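Local structure of phage terminase large subunit (Thermus phage G20c, 5M1Q) at residues Val3-Asp8 with Leu131-Gln136; Gln43-Phe48 with His171-Met176; His85-Ala90 with Asn109-Pro114. The protein drives ATP-dependent packaging of viral DNA into empty capsids and cuts the genome, the crystallised part being its metal-dependent, RuvC-like nuclease domain. All coordinates share one frame; numbering follows the deposited sequence.

Contact 1 of 3, residues Val3-Asp8 with Leu131-Gln136. With ZN (zinc ion), chain E.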
loop_
_atom_site.group_PDB
_atom_site.type_symbol
_atom_site.label_atom_id
_atom_site.label_comp_id
_atom_site.label_asym_id
_atom_site.label_seq_id
_atom_site.Cartn_x
_atom_site.Cartn_y
_atom_site.Cartn_z
ATOM N N VAL A 3 -3.521 12.848 -13.392
ATOM C CA VAL A 3 -3.271 11.412 -13.411
ATOM C C VAL A 3 -4.514 10.650 -12.941
ATOM O O VAL A 3 -4.882 9.645 -13.541
ATOM C CB VAL A 3 -2.060 11.044 -12.525
ATOM C CG1 VAL A 3 -1.828 9.542 -12.522
ATOM C CG2 VAL A 3 -0.817 11.790 -13.013
ATOM N N PHE A 4 -5.128 11.118 -11.860
ATOM C CA PHE A 4 -6.317 10.468 -11.303
ATOM C C PHE A 4 -7.556 11.246 -11.691
ATOM O O PHE A 4 -8.114 11.978 -10.881
ATOM C CB PHE A 4 -6.202 10.331 -9.791
ATOM C CG PHE A 4 -5.081 9.418 -9.359
ATOM C CD1 PHE A 4 -5.112 8.074 -9.682
ATOM C CD2 PHE A 4 -4.019 9.899 -8.620
ATOM C CE1 PHE A 4 -4.075 7.227 -9.303
ATOM C CE2 PHE A 4 -2.988 9.066 -8.236
ATOM C CZ PHE A 4 -3.012 7.729 -8.590
ATOM N N SER A 5 -7.999 11.027 -12.919
ATOM C CA SER A 5 -9.193 11.698 -13.420
ATOM C C SER A 5 -10.469 11.135 -12.742
ATOM O O SER A 5 -11.523 11.783 -12.771
ATOM C CB SER A 5 -9.257 11.606 -14.943
ATOM O OG SER A 5 -9.417 10.277 -15.358
ATOM N N GLY A 6 -10.363 9.957 -12.112
ATOM C CA GLY A 6 -11.478 9.341 -11.396
ATOM C C GLY A 6 -11.532 9.581 -9.893
ATOM O O GLY A 6 -12.249 8.844 -9.193
ATOM N N LEU A 7 -10.843 10.608 -9.394
ATOM C CA LEU A 7 -10.869 10.956 -7.964
ATOM C C LEU A 7 -12.254 11.068 -7.328
ATOM O O LEU A 7 -12.444 10.682 -6.163
ATOM C CB LEU A 7 -10.115 12.256 -7.695
ATOM C CG LEU A 7 -8.619 12.225 -7.421
ATOM C CD1 LEU A 7 -8.156 13.661 -7.211
ATOM C CD2 LEU A 7 -8.289 11.366 -6.209
ATOM N N ASP A 8 -13.236 11.548 -8.094
ATOM C CA ASP A 8 -14.601 11.677 -7.557
ATOM C C ASP A 8 -15.288 10.353 -7.313
ATOM O O ASP A 8 -16.303 10.290 -6.604
ATOM C CB ASP A 8 -15.476 12.505 -8.508
ATOM C CG ASP A 8 -15.078 13.943 -8.559
ATOM O OD1 ASP A 8 -14.431 14.428 -7.616
ATOM O OD2 ASP A 8 -15.427 14.607 -9.557
ATOM N N LEU A 131 -8.919 1.570 -12.184
ATOM C CA LEU A 131 -9.829 1.024 -11.191
ATOM C C LEU A 131 -10.588 2.128 -10.469
ATOM O O LEU A 131 -11.766 1.945 -10.145
ATOM C CB LEU A 131 -9.084 0.165 -10.160
ATOM C CG LEU A 131 -8.531 -1.141 -10.725
ATOM C CD1 LEU A 131 -7.562 -1.761 -9.720
ATOM C CD2 LEU A 131 -9.635 -2.137 -11.050
ATOM N N MET A 132 -9.915 3.240 -10.176
ATOM C CA MET A 132 -10.548 4.330 -9.471
ATOM C C MET A 132 -11.673 4.946 -10.299
ATOM O O MET A 132 -12.773 5.187 -9.771
ATOM C CB MET A 132 -9.534 5.366 -9.074
ATOM C CG MET A 132 -10.056 6.389 -8.091
ATOM S SD MET A 132 -8.875 7.704 -7.855
ATOM C CE MET A 132 -7.443 6.807 -7.223
ATOM N N GLU A 133 -11.398 5.183 -11.582
ATOM C CA GLU A 133 -12.414 5.610 -12.574
ATOM C C GLU A 133 -13.672 4.755 -12.559
ATOM O O GLU A 133 -14.782 5.278 -12.731
ATOM C CB GLU A 133 -11.832 5.513 -13.991
ATOM C CG GLU A 133 -10.916 6.643 -14.365
ATOM C CD GLU A 133 -11.707 7.785 -14.943
ATOM O OE1 GLU A 133 -11.547 8.090 -16.141
ATOM O OE2 GLU A 133 -12.545 8.318 -14.195
ATOM N N LYS A 134 -13.499 3.451 -12.365
ATOM C CA LYS A 134 -14.599 2.482 -12.356
ATOM C C LYS A 134 -15.331 2.383 -11.023
ATOM O O LYS A 134 -16.259 1.572 -10.896
ATOM C CB LYS A 134 -14.104 1.101 -12.753
ATOM C CG LYS A 134 -13.709 1.028 -14.205
ATOM C CD LYS A 134 -12.930 -0.229 -14.524
ATOM C CE LYS A 134 -12.556 -0.197 -15.990
ATOM N NZ LYS A 134 -11.861 -1.441 -16.392
ATOM N N GLY A 135 -14.915 3.165 -10.032
ATOM C CA GLY A 135 -15.526 3.120 -8.707
ATOM C C GLY A 135 -15.124 1.909 -7.892
ATOM O O GLY A 135 -15.844 1.509 -6.963
ATOM N N GLN A 136 -13.944 1.344 -8.188
ATOM C CA GLN A 136 -13.516 0.097 -7.546
ATOM C C GLN A 136 -12.414 0.253 -6.503
ATOM O O GLN A 136 -11.890 -0.742 -6.012
ATOM C CB GLN A 136 -13.082 -0.891 -8.613
ATOM C CG GLN A 136 -14.253 -1.399 -9.433
ATOM C CD GLN A 136 -13.826 -2.581 -10.229
ATOM O OE1 GLN A 136 -14.306 -3.698 -10.024
ATOM N NE2 GLN A 136 -12.850 -2.366 -11.085
HETATM ZN ZN ZN E . -14.171 16.384 -7.640
HETATM O O HOH W 1 -12.109 16.445 -8.838
#

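Contact 2 of 3, residues Gln43-Phe48 with His171-Met176. With ZN (zinc ion), chain B; ZN (zinc ion), chain D.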
loop_
_atom_site.group_PDB
_atom_site.type_symbol
_atom_site.label_atom_id
_atom_site.label_comp_id
_atom_site.label_asym_id
_atom_site.label_seq_id
_atom_site.Cartn_x
_atom_site.Cartn_y
_atom_site.Cartn_z
ATOM N N GLN A 43 13.320 10.079 7.412
ATOM C CA GLN A 43 12.153 10.932 7.592
ATOM C C GLN A 43 11.124 10.690 6.467
ATOM O O GLN A 43 10.008 11.202 6.542
ATOM C CB GLN A 43 12.553 12.412 7.675
ATOM C CG GLN A 43 13.281 12.771 8.971
ATOM C CD GLN A 43 12.359 12.832 10.182
ATOM O OE1 GLN A 43 12.587 12.145 11.184
ATOM N NE2 GLN A 43 11.309 13.652 10.094
ATOM N N ASP A 44 11.507 9.939 5.427
ATOM C CA ASP A 44 10.543 9.498 4.404
ATOM C C ASP A 44 9.687 8.367 4.974
ATOM O O ASP A 44 10.112 7.640 5.887
ATOM C CB ASP A 44 11.236 9.041 3.106
ATOM C CG ASP A 44 10.309 9.104 1.889
ATOM O OD1 ASP A 44 9.225 9.699 2.027
ATOM O OD2 ASP A 44 10.665 8.589 0.805
ATOM N N TYR A 45 8.490 8.214 4.409
ATOM C CA TYR A 45 7.488 7.298 4.955
ATOM C C TYR A 45 7.502 5.937 4.314
ATOM O O TYR A 45 7.683 5.798 3.094
ATOM C CB TYR A 45 6.096 7.891 4.791
ATOM C CG TYR A 45 5.883 9.089 5.660
ATOM C CD1 TYR A 45 6.304 10.358 5.248
ATOM C CD2 TYR A 45 5.281 8.963 6.909
ATOM C CE1 TYR A 45 6.117 11.468 6.064
ATOM C CE2 TYR A 45 5.094 10.063 7.730
ATOM C CZ TYR A 45 5.513 11.309 7.303
ATOM O OH TYR A 45 5.329 12.405 8.109
ATOM N N SER A 46 7.279 4.935 5.151
ATOM C CA SER A 46 6.916 3.613 4.700
ATOM C C SER A 46 5.404 3.463 4.816
ATOM O O SER A 46 4.792 3.951 5.781
ATOM C CB SER A 46 7.603 2.565 5.531
ATOM O OG SER A 46 8.997 2.775 5.472
ATOM N N VAL A 47 4.796 2.794 3.835
ATOM C CA VAL A 47 3.340 2.620 3.847
ATOM C C VAL A 47 2.968 1.207 3.435
ATOM O O VAL A 47 3.406 0.714 2.386
ATOM C CB VAL A 47 2.642 3.614 2.903
ATOM C CG1 VAL A 47 1.131 3.423 2.953
ATOM C CG2 VAL A 47 3.055 5.062 3.208
ATOM N N PHE A 48 2.116 0.568 4.222
ATOM C CA PHE A 48 1.654 -0.781 3.976
ATOM C C PHE A 48 0.118 -0.756 3.844
ATOM O O PHE A 48 -0.574 -0.383 4.782
ATOM C CB PHE A 48 2.061 -1.735 5.114
ATOM C CG PHE A 48 3.489 -1.609 5.567
ATOM C CD1 PHE A 48 4.534 -1.397 4.661
ATOM C CD2 PHE A 48 3.804 -1.725 6.931
ATOM C CE1 PHE A 48 5.850 -1.286 5.081
ATOM C CE2 PHE A 48 5.126 -1.604 7.354
ATOM C CZ PHE A 48 6.147 -1.384 6.440
ATOM N N HIS A 171 5.154 14.023 -1.090
ATOM C CA HIS A 171 5.251 12.568 -0.953
ATOM C C HIS A 171 4.241 11.826 -1.835
ATOM O O HIS A 171 3.127 12.313 -2.060
ATOM C CB HIS A 171 4.976 12.147 0.488
ATOM C CG HIS A 171 6.000 12.612 1.471
ATOM N ND1 HIS A 171 7.292 12.146 1.474
ATOM C CD2 HIS A 171 5.904 13.465 2.516
ATOM C CE1 HIS A 171 7.967 12.719 2.456
ATOM N NE2 HIS A 171 7.144 13.522 3.108
ATOM N N ASP A 172 4.644 10.649 -2.298
ATOM C CA ASP A 172 3.759 9.724 -3.033
ATOM C C ASP A 172 3.806 8.288 -2.475
ATOM O O ASP A 172 3.363 7.351 -3.136
ATOM C CB ASP A 172 4.097 9.725 -4.530
ATOM C CG ASP A 172 5.414 9.006 -4.860
ATOM O OD1 ASP A 172 6.209 8.650 -3.959
ATOM O OD2 ASP A 172 5.665 8.789 -6.072
ATOM N N ASP A 173 4.303 8.108 -1.253
ATOM C CA ASP A 173 4.431 6.770 -0.678
ATOM C C ASP A 173 3.084 6.047 -0.477
ATOM O O ASP A 173 3.002 4.823 -0.638
ATOM C CB ASP A 173 5.149 6.815 0.666
ATOM C CG ASP A 173 6.313 7.748 0.648
ATOM O OD1 ASP A 173 7.359 7.366 0.082
ATOM O OD2 ASP A 173 6.130 8.881 1.141
ATOM N N ILE A 174 2.045 6.807 -0.123
ATOM C CA ILE A 174 0.695 6.229 0.009
ATOM C C ILE A 174 0.190 5.783 -1.352
ATOM O O ILE A 174 -0.332 4.669 -1.467
ATOM C CB ILE A 174 -0.311 7.208 0.653
ATOM C CG1 ILE A 174 0.144 7.539 2.080
ATOM C CG2 ILE A 174 -1.719 6.641 0.661
ATOM C CD1 ILE A 174 -0.533 8.761 2.652
ATOM N N VAL A 175 0.369 6.637 -2.364
ATOM C CA VAL A 175 -0.063 6.303 -3.713
ATOM C C VAL A 175 0.594 5.016 -4.192
ATOM O O VAL A 175 -0.090 4.121 -4.708
ATOM C CB VAL A 175 0.221 7.426 -4.721
ATOM C CG1 VAL A 175 -0.331 7.060 -6.077
ATOM C CG2 VAL A 175 -0.416 8.738 -4.254
ATOM N N MET A 176 1.903 4.914 -3.997
ATOM C CA MET A 176 2.608 3.734 -4.446
ATOM C C MET A 176 2.200 2.472 -3.708
ATOM O O MET A 176 2.045 1.413 -4.307
ATOM C CB MET A 176 4.115 3.963 -4.388
ATOM C CG MET A 176 4.591 5.026 -5.362
ATOM S SD MET A 176 4.076 4.741 -7.076
ATOM C CE MET A 176 4.664 3.085 -7.371
HETATM ZN ZN ZN B . 7.755 10.148 0.725
HETATM ZN ZN ZN D . 8.214 5.929 -1.031
HETATM O O HOH W 2 9.660 7.630 -1.440
HETATM O O HOH W 3 8.758 5.210 0.724
HETATM O O HOH W 4 7.978 10.374 -1.460
HETATM O O HOH W 5 7.280 6.351 -2.823
HETATM O O HOH W 6 9.483 4.630 -1.775
#

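Contact 3 of 3, residues His85-Ala90 with Asn109-Pro114. With ZN (zinc ion), chain C.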
loop_
_atom_site.group_PDB
_atom_site.type_symbol
_atom_site.label_atom_id
_atom_site.label_comp_id
_atom_site.label_asym_id
_atom_site.label_seq_id
_atom_site.Cartn_x
_atom_site.Cartn_y
_atom_site.Cartn_z
ATOM N N HIS A 85 -1.468 -13.846 7.234
ATOM C CA HIS A 85 -0.206 -13.909 6.460
ATOM C C HIS A 85 -0.419 -13.487 5.026
ATOM O O HIS A 85 0.065 -14.120 4.079
ATOM C CB HIS A 85 0.475 -15.264 6.565
ATOM C CG HIS A 85 0.977 -15.535 7.936
ATOM N ND1 HIS A 85 0.219 -16.171 8.893
ATOM C CD2 HIS A 85 2.133 -15.179 8.536
ATOM C CE1 HIS A 85 0.904 -16.229 10.015
ATOM N NE2 HIS A 85 2.074 -15.645 9.822
ATOM N N ALA A 86 -1.175 -12.408 4.894
ATOM C CA ALA A 86 -1.420 -11.771 3.612
ATOM C C ALA A 86 -0.108 -11.613 2.851
ATOM O O ALA A 86 0.872 -11.098 3.391
ATOM C CB ALA A 86 -2.061 -10.408 3.848
ATOM N N TYR A 87 -0.098 -12.018 1.582
ATOM C CA TYR A 87 1.127 -11.889 0.813
ATOM C C TYR A 87 1.395 -10.423 0.482
ATOM O O TYR A 87 0.447 -9.633 0.307
ATOM C CB TYR A 87 1.121 -12.791 -0.418
ATOM C CG TYR A 87 0.241 -12.382 -1.562
ATOM C CD1 TYR A 87 0.728 -11.582 -2.600
ATOM C CD2 TYR A 87 -1.058 -12.855 -1.651
ATOM C CE1 TYR A 87 -0.091 -11.235 -3.669
ATOM C CE2 TYR A 87 -1.893 -12.511 -2.709
ATOM C CZ TYR A 87 -1.405 -11.705 -3.720
ATOM O OH TYR A 87 -2.268 -11.390 -4.749
ATOM N N VAL A 88 2.669 -10.075 0.463
ATOM C CA VAL A 88 3.128 -8.705 0.345
ATOM C C VAL A 88 3.674 -8.486 -1.064
ATOM O O VAL A 88 4.580 -9.207 -1.496
ATOM C CB VAL A 88 4.226 -8.359 1.372
ATOM C CG1 VAL A 88 4.729 -6.923 1.218
ATOM C CG2 VAL A 88 3.697 -8.584 2.787
ATOM N N VAL A 89 3.116 -7.497 -1.755
ATOM C CA VAL A 89 3.695 -7.002 -3.009
ATOM C C VAL A 89 4.634 -5.877 -2.613
ATOM O O VAL A 89 4.202 -4.776 -2.259
ATOM C CB VAL A 89 2.622 -6.497 -3.991
ATOM C CG1 VAL A 89 3.262 -6.136 -5.321
ATOM C CG2 VAL A 89 1.544 -7.525 -4.189
ATOM N N ALA A 90 5.941 -6.165 -2.614
ATOM C CA ALA A 90 6.912 -5.278 -2.003
ATOM C C ALA A 90 7.751 -4.627 -3.063
ATOM O O ALA A 90 8.315 -5.330 -3.931
ATOM C CB ALA A 90 7.816 -6.051 -1.059
ATOM N N ASN A 109 6.025 -13.360 3.874
ATOM C CA ASN A 109 5.476 -13.873 2.633
ATOM C C ASN A 109 5.354 -12.720 1.609
ATOM O O ASN A 109 4.443 -11.899 1.717
ATOM C CB ASN A 109 4.103 -14.468 2.925
ATOM C CG ASN A 109 3.435 -15.036 1.705
ATOM O OD1 ASN A 109 4.091 -15.347 0.709
ATOM N ND2 ASN A 109 2.105 -15.185 1.775
ATOM N N TYR A 110 6.270 -12.653 0.642
ATOM C CA TYR A 110 6.259 -11.559 -0.345
ATOM C C TYR A 110 6.480 -11.992 -1.797
ATOM O O TYR A 110 6.934 -13.107 -2.078
ATOM C CB TYR A 110 7.258 -10.467 0.061
ATOM C CG TYR A 110 8.693 -10.816 -0.240
ATOM C CD1 TYR A 110 9.430 -11.615 0.630
ATOM C CD2 TYR A 110 9.312 -10.362 -1.401
ATOM C CE1 TYR A 110 10.745 -11.961 0.350
ATOM C CE2 TYR A 110 10.626 -10.700 -1.695
ATOM C CZ TYR A 110 11.339 -11.497 -0.813
ATOM O OH TYR A 110 12.643 -11.832 -1.093
ATOM N N THR A 111 6.118 -11.085 -2.706
ATOM C CA THR A 111 6.445 -11.152 -4.126
ATOM C C THR A 111 7.204 -9.845 -4.448
ATOM O O THR A 111 6.744 -8.761 -4.086
ATOM C CB THR A 111 5.183 -11.218 -4.999
ATOM O OG1 THR A 111 4.246 -12.142 -4.438
ATOM C CG2 THR A 111 5.521 -11.665 -6.416
ATOM N N PRO A 112 8.371 -9.932 -5.107
ATOM C CA PRO A 112 9.105 -8.696 -5.374
ATOM C C PRO A 112 8.512 -7.984 -6.591
ATOM O O PRO A 112 8.168 -8.633 -7.586
ATOM C CB PRO A 112 10.539 -9.185 -5.648
ATOM C CG PRO A 112 10.353 -10.555 -6.194
ATOM C CD PRO A 112 9.075 -11.117 -5.639
ATOM N N LEU A 113 8.350 -6.670 -6.478
ATOM C CA LEU A 113 7.951 -5.828 -7.606
ATOM C C LEU A 113 8.795 -4.565 -7.524
ATOM O O LEU A 113 8.360 -3.537 -7.008
ATOM C CB LEU A 113 6.441 -5.563 -7.568
ATOM C CG LEU A 113 5.811 -5.146 -8.905
ATOM C CD1 LEU A 113 4.304 -5.110 -8.814
ATOM C CD2 LEU A 113 6.327 -3.806 -9.364
ATOM N N PRO A 114 10.055 -4.638 -8.008
ATOM C CA PRO A 114 10.938 -3.487 -7.869
ATOM C C PRO A 114 10.530 -2.361 -8.815
ATOM O O PRO A 114 10.428 -2.581 -10.019
ATOM C CB PRO A 114 12.316 -4.053 -8.237
ATOM C CG PRO A 114 12.046 -5.254 -9.035
ATOM C CD PRO A 114 10.742 -5.819 -8.569
HETATM ZN ZN ZN C . 3.266 -15.597 11.563
HETATM O O HOH W 7 5.188 -15.041 10.753
#

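Contact 1 of 3, residues Val3-Asp8 with Leu131-Gln136
A type I beta turn from F4 to L7 rests on the C-terminal turn of helix 118-133, with G6 pressed against M132 and E133. The two backbones come within 4.0 Å of each other, measured from CA of G6 to CA of E133. Glycine suits this position: without a side chain, its CA can lie directly against the helix backbone.

M132 carries the apolar part of the contact from the helix side. Its CG stands anti to the backbone N (chi1 -168°) and runs out along the turn, where it lies 3.5 Å from O of G6. SD follows at 3.8 Å from CA of L7. A bend at the last torsion (chi3 -60°) then turns the methyl group to F4, bringing CE to 3.6 Å from CD1 of the ring. The two side chains cross almost at right angles, and SD of M132 sits obliquely, 5.0 Å from the F4 ring centroid, in a Met-aromatic contact. An unbranched, flexible thioether is well suited to such a path. Beyond this pair, F4 is packed by I125, L128 and A129 of the same helix, by L149 and by V175.

The solvent-facing side is polar. The carboxylate of E133 lies along the turn, OE2 beside CA of G6. OG of S5 lies 3.2 Å from OE1 of E133, close enough for a weak hydrogen bond, though its single proton may go elsewhere. D8, farther along, binds a zinc ion through OD1, away from the catalytic centre.

Past E133 the helix stops. G135 takes a positive phi (75°), natural for glycine, its N bonding O of M132 at 3.0 Å, while N of Q136 reaches O of L131 at 3.0 Å. Together these two bonds form a Schellman motif, a classic helix C-terminus.

Contact 2 of 3, residues Gln43-Phe48 with His171-Met176
Y45 presents its edge to the face of H171 in a T-shaped pair, the ring planes 82° apart and the centroids separated by 5.2 Å. The approach is off-centre: CD1 of Y45 lies over the rim of the imidazole, and CE1 comes 3.7 Å from NE2 of H171. Histidine suits this place because its ring can pack by a face on Y45 while ND1 binds a zinc ion, here at 2.2 Å.

D44 reaches the same metal from the other segment. Its carboxylate extends past H171 in the opposite direction, its plane only 22° from that of the imidazole, and OD1 binds the zinc at 2.0 Å. This oxygen also accepts a weak hydrogen bond from N of Y45, which helps to fix the carboxylate's rotation.

D173, in the first turn of helix 173-182, has its carboxylate plane turned 66° from that of D44. OD2 holds the shared zinc at 2.1 Å, whereas OD1 binds a second zinc at 2.0 Å, and D38 supplies a further protein ligand there. Four waters join the second ion; three of them donate hydrogen bonds, to OD2 of D44, O of Y45 and OD1 of D172. Deeper in the protein the contact turns apolar: V47 crosses D173 at about a right angle, its CG2 lying 3.7 Å from CB of D173, and the same methyl packs on I174.

With two oxygens to offer, aspartate 173 can bridge two cations. The D38-D173 ion probably occupies the place of one catalytic magnesium; the other differs from the second magnesium site expected at D38 and D91. The carboxylate cluster thus suits the two-metal RuvC-like mechanism of this nuclease, although this zinc pair probably reproduces only one of the two catalytic positions.

Contact 3 of 3, residues His85-Ala90 with Asn109-Pro114
O of V88 accepts a hydrogen bond of 2.7 Å from N of T111, with CA of Y110 also close, at 3.1 Å, in a C-H...O contact. This is the parallel strand pair of a beta-alpha-beta unit, 87-90 and 110-112 joined through helix 98-105, at one edge of the RNase H-like sheet. O of N109 takes N of V88 at 2.8 Å. Further along, N of A90 bonds O of T111 at 3.1 Å, and N of L113 reaches O of A90 at 2.9 Å. P112 suits its place because these bonds use the N-H groups of T111 and L113 on either side of it, and none is needed from the proline.

V88, A90 and Y110 share one face, where A90 and Y110 meet helix 98-105. On the opposite face V89 meets L113, just past the end of strand 110-112, CG1 to CD1 at 3.8 Å; L113 also packs on helix 118-133. H85 turns its ring to a zinc ion, which E81 also binds. Just before the strand pair begins, N109 is extended, CG trans to N (chi1 -180°), and its ND2 bonds O of H85, which lies close to the amide plane, at 3.3 Å and nearly in line with the carbonyl.

How the contacts relate
All three contacts are partly buried in one RNase H-like fold. Contact 2 lies about 8 Å from the chain's centre, contact 3 about 11 Å and contact 1, the most peripheral, about 17 Å, centre to centre. Contacts 1 and 2 meet directly, CZ of F4 packing 3.7 Å from CG1 of V175. Contact 3 touches neither, yet 46-48 and 87-90 belong to the same sheet, and helix 118-133, which ends in contact 1, follows strand 110-112. Metal coordination dominates contact 2, regular backbone hydrogen bonds contact 3 at the sheet edge, and close apolar fit with one weak polar contact at the surface contact 1. Zinc also binds D8 and H85, outside the catalytic cluster.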